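Local coordinates for putative uncharacterized protein pf13_0012 (Plasmodium falciparum, PDB 2VWA) that binds phosphatidylethanolamine in its soluble helical domain and is a sporozoite membrane protein essential for liver-stage development of the malaria parasite, at residues L33-H38 with Q58-G63; K37-L42 with Y86-V91. All coordinates share one frame; numbering follows the deposited sequence.

Interaction 1. Residues L33-H38 with Q58-G63; sequences LSIQKH and QKFVQG. With PTY (phosphatidylethanolamine), chain G.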
# COMPACT_ATOMS: atom_id res chain seq x y z
N LEU A 33 6.95 2.33 -3.09
CA LEU A 33 7.85 1.51 -3.91
C LEU A 33 7.62 0.05 -3.63
O LEU A 33 7.79 -0.79 -4.50
CB LEU A 33 9.33 1.88 -3.69
CG LEU A 33 9.66 3.31 -4.18
CD1 LEU A 33 10.95 3.80 -3.53
CD2 LEU A 33 9.73 3.40 -5.72
N SER A 34 7.21 -0.28 -2.43
CA SER A 34 7.12 -1.67 -2.07
C SER A 34 5.93 -2.37 -2.75
O SER A 34 6.04 -3.50 -3.19
CB SER A 34 7.11 -1.80 -0.55
OG SER A 34 6.58 -3.04 -0.14
N ILE A 35 4.81 -1.68 -2.86
CA ILE A 35 3.64 -2.27 -3.46
C ILE A 35 3.78 -2.14 -4.98
O ILE A 35 3.21 -2.91 -5.74
CB ILE A 35 2.32 -1.61 -2.91
CG1 ILE A 35 1.13 -2.53 -3.11
CG2 ILE A 35 2.06 -0.21 -3.52
CD1 ILE A 35 -0.19 -1.95 -2.55
N GLN A 36 4.54 -1.14 -5.42
CA GLN A 36 4.87 -1.01 -6.83
C GLN A 36 5.59 -2.27 -7.30
O GLN A 36 5.18 -2.89 -8.29
CB GLN A 36 5.74 0.22 -7.05
CG GLN A 36 6.23 0.32 -8.47
CD GLN A 36 6.82 1.65 -8.80
OE1 GLN A 36 6.55 2.68 -8.15
NE2 GLN A 36 7.62 1.65 -9.84
N LYS A 37 6.65 -2.66 -6.60
CA LYS A 37 7.34 -3.92 -6.91
C LYS A 37 6.44 -5.14 -6.87
O LYS A 37 6.56 -6.01 -7.73
CB LYS A 37 8.54 -4.16 -6.02
CG LYS A 37 9.73 -3.35 -6.42
CD LYS A 37 10.52 -3.05 -5.16
CE LYS A 37 11.76 -2.23 -5.47
NZ LYS A 37 12.80 -2.60 -4.47
N HIS A 38 5.57 -5.23 -5.86
CA HIS A 38 4.62 -6.34 -5.83
C HIS A 38 3.68 -6.30 -7.03
O HIS A 38 3.43 -7.31 -7.66
CB HIS A 38 3.84 -6.37 -4.53
CG HIS A 38 3.03 -7.62 -4.35
ND1 HIS A 38 1.70 -7.70 -4.72
CD2 HIS A 38 3.36 -8.84 -3.87
CE1 HIS A 38 1.25 -8.91 -4.46
NE2 HIS A 38 2.23 -9.62 -3.93
N GLN A 58 -4.88 -2.04 1.81
CA GLN A 58 -4.96 -2.14 3.26
C GLN A 58 -4.04 -3.21 3.81
O GLN A 58 -3.25 -2.96 4.72
CB GLN A 58 -6.38 -2.43 3.70
CG GLN A 58 -7.24 -1.20 3.90
CD GLN A 58 -8.20 -1.35 5.07
OE1 GLN A 58 -9.20 -2.07 4.97
NE2 GLN A 58 -7.91 -0.67 6.19
N LYS A 59 -4.12 -4.42 3.25
CA LYS A 59 -3.28 -5.53 3.72
C LYS A 59 -1.83 -5.15 3.63
O LYS A 59 -1.04 -5.52 4.50
CB LYS A 59 -3.53 -6.81 2.93
CG LYS A 59 -4.86 -7.48 3.21
CD LYS A 59 -4.87 -8.80 2.48
CE LYS A 59 -6.26 -9.38 2.35
NZ LYS A 59 -6.66 -10.06 3.60
N PHE A 60 -1.50 -4.36 2.62
CA PHE A 60 -0.14 -3.86 2.42
C PHE A 60 0.31 -2.82 3.45
O PHE A 60 1.44 -2.87 3.93
CB PHE A 60 0.04 -3.29 1.01
CG PHE A 60 1.19 -3.88 0.30
CD1 PHE A 60 2.47 -3.37 0.50
CD2 PHE A 60 1.02 -4.99 -0.51
CE1 PHE A 60 3.56 -3.96 -0.14
CE2 PHE A 60 2.11 -5.58 -1.15
CZ PHE A 60 3.38 -5.07 -0.95
N VAL A 61 -0.58 -1.90 3.77
CA VAL A 61 -0.27 -0.85 4.73
C VAL A 61 -0.17 -1.47 6.14
O VAL A 61 0.67 -1.06 6.94
CB VAL A 61 -1.32 0.33 4.67
CG1 VAL A 61 -1.14 1.28 5.83
CG2 VAL A 61 -1.21 1.08 3.34
N GLN A 62 -1.01 -2.47 6.41
CA GLN A 62 -0.98 -3.14 7.70
C GLN A 62 0.26 -4.00 7.91
O GLN A 62 0.83 -3.99 9.00
CB GLN A 62 -2.28 -3.91 7.96
CG GLN A 62 -3.41 -2.94 8.33
CD GLN A 62 -4.70 -3.57 8.80
OE1 GLN A 62 -5.68 -2.86 9.05
NE2 GLN A 62 -4.72 -4.91 8.94
N GLY A 63 0.69 -4.70 6.86
CA GLY A 63 1.84 -5.58 6.91
C GLY A 63 3.07 -4.75 7.10
O GLY A 63 3.95 -5.03 7.93
C1 PTY G . 9.99 4.09 -12.08
C2 PTY G . 10.15 -0.72 -16.02
C3 PTY G . 9.33 -1.18 -14.81
O4 PTY G . 9.74 5.20 -11.22
C5 PTY G . 8.88 2.53 -13.68
C6 PTY G . 8.66 3.43 -12.46
O7 PTY G . 7.69 4.44 -12.75
C8 PTY G . 6.34 4.16 -12.25
O10 PTY G . 5.85 3.06 -12.41
C11 PTY G . 5.54 5.24 -11.55
C12 PTY G . 5.39 6.45 -12.46
C13 PTY G . 4.23 7.37 -12.05
C14 PTY G . 4.57 8.23 -10.83
C15 PTY G . 4.93 9.66 -11.22
C16 PTY G . 5.68 10.37 -10.10
C17 PTY G . 4.70 11.02 -9.12
C18 PTY G . 5.40 11.69 -7.95
C19 PTY G . 4.47 12.69 -7.26
C20 PTY G . 4.05 12.20 -5.88
C21 PTY G . 2.58 11.80 -5.82
C22 PTY G . 1.67 13.02 -5.62
C23 PTY G . 1.07 13.07 -4.22
C24 PTY G . -0.36 12.55 -4.19
C25 PTY G . -0.70 12.08 -2.78
C26 PTY G . -1.98 11.25 -2.71
C27 PTY G . -2.41 11.15 -1.25
C28 PTY G . -3.90 10.94 -1.07
C29 PTY G . -4.18 10.54 0.37
C30 PTY G . 10.14 6.55 -11.60
C31 PTY G . 9.37 7.32 -12.65
O30 PTY G . 11.12 7.03 -11.05
C32 PTY G . 8.60 8.48 -12.01
C33 PTY G . 8.20 9.50 -13.07
C34 PTY G . 8.50 10.93 -12.62
C35 PTY G . 7.74 11.94 -13.47
C36 PTY G . 8.65 13.08 -13.92
C37 PTY G . 8.31 14.38 -13.21
C38 PTY G . 9.55 15.24 -13.00
C39 PTY G . 9.93 15.35 -11.53
C40 PTY G . 9.83 16.79 -11.02
C41 PTY G . 9.66 16.84 -9.50
C42 PTY G . 8.30 17.40 -9.10
C43 PTY G . 8.37 18.10 -7.75
C44 PTY G . 7.23 17.67 -6.84
P1 PTY G . 10.07 0.33 -12.73
O11 PTY G . 10.10 -1.03 -13.61
O12 PTY G . 9.79 -0.05 -11.29
O13 PTY G . 11.33 1.12 -13.05
O14 PTY G . 8.80 1.16 -13.30
N1 PTY G . 10.50 -1.87 -16.82
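In the all-helical core of this soluble domain, Phe60 of helix 54-67 reaches across to helix 21-41 and sets its ring among Ser34, Ile35 and His38. Ile35 supplies the broad apolar contact. Its CG1 lies almost above the middle of the Phe60 ring, 3.6 Å from the centroid and 12° from the normal, a CH-pi contact over one face. Because CG1 stands anti to the backbone N (chi1 -158°), this branch and CD1 beyond it run across the ring, CD1 ending 3.7 Å from Phe60 CG. Ser34 comes in at the rim instead: its OG lies near the ring plane, 3.2 Å from Phe60 CE1. One turn beyond Ser34, His38 adds an aromatic contact. Phe60 turns an edge toward the imidazole face in an offset edge-to-face pair, centroids 5.7 Å apart and planes at 60°. The His38 ring is also held through ND1, hydrogen-bonded to the hydroxyl of Tyr56 at the start of helix 54-67.

The two helical segments are steeply inclined to each other, nearer antiparallel than parallel, with axes 11.0 Å apart at closest approach, a gap that the one aromatic side chain largely bridges. Gln36 leaves the other side of helix 21-41 with an extended chain, and its NE2 donates a weak, bent hydrogen bond of 3.1 Å to phosphate oxygen O12 of the bound phosphatidylethanolamine.

Interaction 2. Residues K37-L42 with Y86-V91; sequences KHFEHL and YHLQKV. With PTY (phosphatidylethanolamine), chain G.
Glu40 OE2 is a meeting point of protein and lipid: it accepts a hydrogen bond from Gln36 NE2, lies 3.0 Å from the ester oxygen O14 of the phosphatidylethanolamine phosphate, and has Val91 CG1 beside it at 3.8 Å. The other carboxylate oxygen, OE1, comes within 2.8 Å of phosphate oxygen O12. Two acidic groups this close would be expected to raise the proton affinity of at least one of them. The extended Glu40 chain crosses Val91 at about a right angle to get there. Val91 faces both ways, since its CG1 is anti to the backbone N (chi1 170°) and meets Phe39 CD2 at 3.8 Å, whereas CG2 turns to the lipid, 3.7 Å from carbonyl oxygen O10.

Here the 37-41 part of helix 21-41 packs against segment 86-91 of helix 74-99, their axes inclined at 40°, and together they form a lipid site with a headgroup end at Glu40 and a flank along one acyl chain. On the flank, Lys90 CB packs against acyl carbon C13, and Tyr86 CD1 lies 3.7 Å from C24. Leu88 lies over one face of the Phe39 ring, with CG displaced toward the rim and CD1 4.0 Å from Phe39 CB.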
# COMPACT_ATOMS: atom_id res chain seq x y z
N LYS A 37 6.65 -2.66 -6.60
CA LYS A 37 7.34 -3.92 -6.91
C LYS A 37 6.44 -5.14 -6.87
O LYS A 37 6.56 -6.01 -7.73
CB LYS A 37 8.54 -4.16 -6.02
CG LYS A 37 9.73 -3.35 -6.42
CD LYS A 37 10.52 -3.05 -5.16
CE LYS A 37 11.76 -2.23 -5.47
NZ LYS A 37 12.80 -2.60 -4.47
N HIS A 38 5.57 -5.23 -5.86
CA HIS A 38 4.62 -6.34 -5.83
C HIS A 38 3.68 -6.30 -7.03
O HIS A 38 3.43 -7.31 -7.66
CB HIS A 38 3.84 -6.37 -4.53
CG HIS A 38 3.03 -7.62 -4.35
ND1 HIS A 38 1.70 -7.70 -4.72
CD2 HIS A 38 3.36 -8.84 -3.87
CE1 HIS A 38 1.25 -8.91 -4.46
NE2 HIS A 38 2.23 -9.62 -3.93
N PHE A 39 3.17 -5.12 -7.37
CA PHE A 39 2.20 -4.98 -8.45
C PHE A 39 2.79 -5.25 -9.82
O PHE A 39 2.10 -5.72 -10.72
CB PHE A 39 1.61 -3.59 -8.41
CG PHE A 39 0.54 -3.34 -9.43
CD1 PHE A 39 -0.78 -3.73 -9.18
CD2 PHE A 39 0.83 -2.64 -10.60
CE1 PHE A 39 -1.79 -3.44 -10.09
CE2 PHE A 39 -0.16 -2.35 -11.53
CZ PHE A 39 -1.47 -2.74 -11.28
N GLU A 40 4.08 -4.98 -9.98
CA GLU A 40 4.72 -5.08 -11.26
C GLU A 40 5.05 -6.54 -11.52
O GLU A 40 5.29 -6.90 -12.65
CB GLU A 40 5.96 -4.19 -11.31
CG GLU A 40 5.61 -2.73 -11.66
CD GLU A 40 6.81 -1.75 -11.61
OE1 GLU A 40 7.91 -2.13 -11.10
OE2 GLU A 40 6.65 -0.58 -12.06
N HIS A 41 4.99 -7.37 -10.49
CA HIS A 41 5.36 -8.77 -10.62
C HIS A 41 4.13 -9.62 -10.83
O HIS A 41 4.20 -10.79 -11.22
CB HIS A 41 6.16 -9.22 -9.39
CG HIS A 41 6.46 -10.68 -9.34
ND1 HIS A 41 7.27 -11.32 -10.27
CD2 HIS A 41 6.08 -11.64 -8.45
CE1 HIS A 41 7.36 -12.60 -9.96
NE2 HIS A 41 6.65 -12.82 -8.86
N LEU A 42 2.98 -9.01 -10.56
CA LEU A 42 1.68 -9.59 -10.82
C LEU A 42 1.49 -9.87 -12.30
O LEU A 42 1.96 -9.09 -13.14
CB LEU A 42 0.61 -8.57 -10.41
CG LEU A 42 -0.27 -8.73 -9.17
CD1 LEU A 42 0.36 -9.58 -8.04
CD2 LEU A 42 -0.76 -7.36 -8.69
N TYR A 86 -3.70 5.99 -5.50
CA TYR A 86 -3.36 6.95 -6.49
C TYR A 86 -2.05 6.51 -7.19
O TYR A 86 -1.95 6.56 -8.44
CB TYR A 86 -3.23 8.35 -5.85
CG TYR A 86 -3.10 9.50 -6.85
CD1 TYR A 86 -2.04 10.42 -6.76
CD2 TYR A 86 -4.01 9.65 -7.91
CE1 TYR A 86 -1.91 11.49 -7.69
CE2 TYR A 86 -3.90 10.70 -8.84
CZ TYR A 86 -2.85 11.61 -8.73
OH TYR A 86 -2.76 12.63 -9.68
N HIS A 87 -1.08 6.07 -6.39
CA HIS A 87 0.18 5.65 -6.91
C HIS A 87 -0.00 4.44 -7.85
O HIS A 87 0.49 4.46 -8.98
CB HIS A 87 1.13 5.31 -5.75
CG HIS A 87 2.50 4.90 -6.19
ND1 HIS A 87 3.41 5.79 -6.71
CD2 HIS A 87 3.11 3.69 -6.19
CE1 HIS A 87 4.54 5.16 -7.00
NE2 HIS A 87 4.38 3.88 -6.69
N LEU A 88 -0.73 3.42 -7.41
CA LEU A 88 -0.92 2.24 -8.27
C LEU A 88 -1.55 2.56 -9.63
O LEU A 88 -1.20 1.94 -10.63
CB LEU A 88 -1.73 1.14 -7.58
CG LEU A 88 -0.98 -0.09 -7.07
CD1 LEU A 88 0.56 0.04 -7.03
CD2 LEU A 88 -1.51 -0.48 -5.74
N GLN A 89 -2.44 3.55 -9.66
CA GLN A 89 -3.10 3.93 -10.88
C GLN A 89 -2.11 4.43 -11.88
O GLN A 89 -2.19 4.11 -13.08
CB GLN A 89 -4.17 4.99 -10.60
CG GLN A 89 -5.43 4.37 -10.02
CD GLN A 89 -6.41 5.40 -9.53
OE1 GLN A 89 -6.14 6.59 -9.58
NE2 GLN A 89 -7.58 4.93 -9.05
N LYS A 90 -1.15 5.18 -11.38
CA LYS A 90 -0.06 5.69 -12.19
C LYS A 90 0.98 4.61 -12.62
O LYS A 90 1.49 4.63 -13.74
CB LYS A 90 0.64 6.80 -11.43
CG LYS A 90 -0.22 8.01 -11.19
CD LYS A 90 0.72 9.18 -11.04
CE LYS A 90 0.23 10.20 -10.08
NZ LYS A 90 0.46 9.75 -8.68
N VAL A 91 1.27 3.69 -11.72
CA VAL A 91 2.11 2.57 -12.08
C VAL A 91 1.43 1.81 -13.24
O VAL A 91 2.06 1.53 -14.25
CB VAL A 91 2.41 1.66 -10.85
CG1 VAL A 91 3.09 0.35 -11.29
CG2 VAL A 91 3.26 2.41 -9.78
C1 PTY G . 9.99 4.09 -12.08
C2 PTY G . 10.15 -0.72 -16.02
C3 PTY G . 9.33 -1.18 -14.81
O4 PTY G . 9.74 5.20 -11.22
C5 PTY G . 8.88 2.53 -13.68
C6 PTY G . 8.66 3.43 -12.46
O7 PTY G . 7.69 4.44 -12.75
C8 PTY G . 6.34 4.16 -12.25
O10 PTY G . 5.85 3.06 -12.41
C11 PTY G . 5.54 5.24 -11.55
C12 PTY G . 5.39 6.45 -12.46
C13 PTY G . 4.23 7.37 -12.05
C14 PTY G . 4.57 8.23 -10.83
C15 PTY G . 4.93 9.66 -11.22
C16 PTY G . 5.68 10.37 -10.10
C17 PTY G . 4.70 11.02 -9.12
C18 PTY G . 5.40 11.69 -7.95
C19 PTY G . 4.47 12.69 -7.26
C20 PTY G . 4.05 12.20 -5.88
C21 PTY G . 2.58 11.80 -5.82
C22 PTY G . 1.67 13.02 -5.62
C23 PTY G . 1.07 13.07 -4.22
C24 PTY G . -0.36 12.55 -4.19
C25 PTY G . -0.70 12.08 -2.78
C26 PTY G . -1.98 11.25 -2.71
C27 PTY G . -2.41 11.15 -1.25
C28 PTY G . -3.90 10.94 -1.07
C29 PTY G . -4.18 10.54 0.37
C30 PTY G . 10.14 6.55 -11.60
C31 PTY G . 9.37 7.32 -12.65
O30 PTY G . 11.12 7.03 -11.05
C32 PTY G . 8.60 8.48 -12.01
C33 PTY G . 8.20 9.50 -13.07
C34 PTY G . 8.50 10.93 -12.62
C35 PTY G . 7.74 11.94 -13.47
C36 PTY G . 8.65 13.08 -13.92
C37 PTY G . 8.31 14.38 -13.21
C38 PTY G . 9.55 15.24 -13.00
C39 PTY G . 9.93 15.35 -11.53
C40 PTY G . 9.83 16.79 -11.02
C41 PTY G . 9.66 16.84 -9.50
C42 PTY G . 8.30 17.40 -9.10
C43 PTY G . 8.37 18.10 -7.75
C44 PTY G . 7.23 17.67 -6.84
P1 PTY G . 10.07 0.33 -12.73
O11 PTY G . 10.10 -1.03 -13.61
O12 PTY G . 9.79 -0.05 -11.29
O13 PTY G . 11.33 1.12 -13.05
O14 PTY G . 8.80 1.16 -13.30
N1 PTY G . 10.50 -1.87 -16.82

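Both interactions start from helix 21-41, overlap at Lys37 and His38, and have centres about 9 Å apart. Interaction 1 joins that helix to helix 54-67 and interaction 2 joins its C-terminal part, within residues 37-42, to helix 74-99, the next helix in the chain after helix 54-67. They also meet directly: Gln36 OE1 and His87 NE2 lie 2.9 Å apart, a probable hydrogen bond, and Ile35 CD1 packs on Leu88 CD2 at 3.8 Å. Helix 21-41 therefore has a core-facing side toward helix 54-67 and a side that shares the lipid with helix 74-99, tying the phosphatidylethanolamine site to the packed interior of the domain.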